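Local atomic coordinates of histidine acid phosphatase (Bifidobacterium longum subsp. infantis, PDB entry 6RXD), a protein that probably removes phosphate groups from inositol polyphosphates such as phytate, and from 2,3-bisphosphoglycerate, as a histidine acid phosphatase of the MINPP type. Residues G411-T416 and M470-N475. Sequence-based numbering, arbitrary orientation.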
loop_
_atom_site.group_PDB
_atom_site.type_symbol
_atom_site.label_atom_id
_atom_site.label_comp_id
_atom_site.label_asym_id
_atom_site.label_seq_id
_atom_site.Cartn_x
_atom_site.Cartn_y
_atom_site.Cartn_z
ATOM N N GLY A 411 -2.366 -2.911 -15.712
ATOM C CA GLY A 411 -2.767 -4.293 -15.946
ATOM C C GLY A 411 -1.780 -5.282 -15.355
ATOM O O GLY A 411 -1.520 -6.337 -15.940
ATOM N N LEU A 412 -1.231 -4.933 -14.190
ATOM C CA LEU A 412 -0.297 -5.799 -13.475
ATOM C C LEU A 412 -0.994 -7.075 -13.014
ATOM O O LEU A 412 -2.214 -7.112 -12.859
ATOM C CB LEU A 412 0.277 -5.053 -12.264
ATOM C CG LEU A 412 1.147 -3.835 -12.562
ATOM C CD1 LEU A 412 1.728 -3.252 -11.265
ATOM C CD2 LEU A 412 2.259 -4.231 -13.519
ATOM N N PRO A 413 -0.215 -8.147 -12.786
ATOM C CA PRO A 413 -0.834 -9.409 -12.360
ATOM C C PRO A 413 -1.636 -9.221 -11.079
ATOM O O PRO A 413 -1.177 -8.529 -10.149
ATOM C CB PRO A 413 0.369 -10.321 -12.104
ATOM C CG PRO A 413 1.495 -9.709 -12.926
ATOM C CD PRO A 413 1.250 -8.245 -12.906
ATOM N N GLY A 414 -2.831 -9.809 -11.039
ATOM C CA GLY A 414 -3.737 -9.595 -9.920
ATOM C C GLY A 414 -4.772 -8.504 -10.153
ATOM O O GLY A 414 -5.812 -8.503 -9.497
ATOM N N SER A 415 -4.496 -7.575 -11.068
ATOM C CA SER A 415 -5.376 -6.423 -11.281
ATOM C C SER A 415 -5.938 -6.401 -12.687
ATOM O O SER A 415 -6.179 -5.326 -13.238
ATOM C CB SER A 415 -4.624 -5.100 -11.039
ATOM O OG SER A 415 -4.222 -4.991 -9.682
ATOM N N THR A 416 -6.156 -7.581 -13.262
ATOM C CA THR A 416 -6.596 -7.670 -14.657
ATOM C C THR A 416 -8.083 -7.998 -14.817
ATOM O O THR A 416 -8.583 -8.073 -15.939
ATOM C CB THR A 416 -5.762 -8.715 -15.450
ATOM O OG1 THR A 416 -6.142 -10.037 -15.056
ATOM C CG2 THR A 416 -4.254 -8.516 -15.227
ATOM N N MET A 470 10.531 -4.367 -16.124
ATOM C CA MET A 470 9.802 -4.060 -14.886
ATOM C C MET A 470 9.961 -5.116 -13.788
ATOM O O MET A 470 9.996 -6.325 -14.072
ATOM C CB MET A 470 8.302 -3.871 -15.185
ATOM C CG MET A 470 7.402 -3.810 -13.929
ATOM S SD MET A 470 5.775 -3.103 -14.268
ATOM C CE MET A 470 5.276 -4.088 -15.700
ATOM N N LEU A 471 10.073 -4.639 -12.543
ATOM C CA LEU A 471 9.933 -5.463 -11.336
ATOM C C LEU A 471 8.712 -4.981 -10.566
ATOM O O LEU A 471 8.506 -3.781 -10.431
ATOM C CB LEU A 471 11.164 -5.331 -10.426
ATOM C CG LEU A 471 12.586 -5.587 -10.931
ATOM C CD1 LEU A 471 13.542 -5.739 -9.736
ATOM C CD2 LEU A 471 12.684 -6.781 -11.833
ATOM N N TYR A 472 7.903 -5.911 -10.058
ATOM C CA TYR A 472 6.718 -5.586 -9.267
ATOM C C TYR A 472 6.900 -6.327 -7.950
ATOM O O TYR A 472 7.007 -7.566 -7.932
ATOM C CB TYR A 472 5.475 -6.097 -9.992
ATOM C CG TYR A 472 4.130 -5.805 -9.345
ATOM C CD1 TYR A 472 3.940 -4.735 -8.474
ATOM C CD2 TYR A 472 3.045 -6.624 -9.619
ATOM C CE1 TYR A 472 2.680 -4.485 -7.900
ATOM C CE2 TYR A 472 1.798 -6.396 -9.061
ATOM C CZ TYR A 472 1.615 -5.330 -8.209
ATOM O OH TYR A 472 0.358 -5.116 -7.693
ATOM N N ASN A 473 6.995 -5.574 -6.860
ATOM C CA ASN A 473 7.362 -6.131 -5.564
ATOM C C ASN A 473 8.639 -6.972 -5.661
ATOM O O ASN A 473 8.784 -8.021 -5.018
ATOM C CB ASN A 473 6.172 -6.898 -4.965
ATOM C CG ASN A 473 4.930 -6.024 -4.840
ATOM O OD1 ASN A 473 5.045 -4.823 -4.621
ATOM N ND2 ASN A 473 3.742 -6.618 -4.978
ATOM N N GLU A 474 9.560 -6.464 -6.481
ATOM C CA GLU A 474 10.877 -7.047 -6.722
ATOM C C GLU A 474 10.874 -8.410 -7.410
ATOM O O GLU A 474 11.892 -9.103 -7.435
ATOM C CB GLU A 474 11.746 -7.009 -5.461
ATOM C CG GLU A 474 12.342 -5.610 -5.234
ATOM C CD GLU A 474 13.096 -5.486 -3.930
ATOM O OE1 GLU A 474 12.435 -5.513 -2.871
ATOM O OE2 GLU A 474 14.345 -5.352 -3.959
ATOM N N ASN A 475 9.740 -8.780 -8.001
ATOM C CA ASN A 475 9.702 -9.912 -8.919
ATOM C C ASN A 475 9.732 -9.378 -10.340
ATOM O O ASN A 475 8.982 -8.463 -10.670
ATOM C CB ASN A 475 8.423 -10.727 -8.718
ATOM C CG ASN A 475 8.335 -11.338 -7.340
ATOM O OD1 ASN A 475 9.255 -12.040 -6.900
ATOM N ND2 ASN A 475 7.240 -11.062 -6.636
HETATM O O HOH W 1 -1.712 -5.906 -9.483
#
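Leu412 and Tyr472 bring the two backbones closest, their CA atoms 8.2 Å apart: Leu412 opens a type II turn closed by the Ser415 N to Leu412 O hydrogen bond, and Tyr472 ends strand 467-472 where a type I' turn begins. Over the centre of the Tyr472 ring stands Leu412 CD1, 3.6 Å from the centroid and 7° off the ring normal, a CH-pi contact. The bend at Met470 chi3 (51°) turns CE toward the second methyl, Leu412 CD2, 3.7 Å away. Gly411, with positive phi, is the C-prime residue of a Schellman motif ending helix 400-410. Through Leu412 and Pro413 the loop just after that helix packs against the end of the 467-472/475-477 beta hairpin. Tyr472 CG lies anti to the backbone N (chi1 -178°), reaching across to place CE2 3.8 Å from Pro413 O, which sits at the ring edge. Water 1 donates to Pro413 O and to Tyr472 OH, each at 2.8 Å, and hydrogen-bonds Ser415 OG; the phenol is also hydrogen-bonded to Val439 O. Were Tyr472 an alanine, Leu412 CD1 would probably lose its aromatic face, water 1 an acceptor and Val439 O its hydroxyl donor.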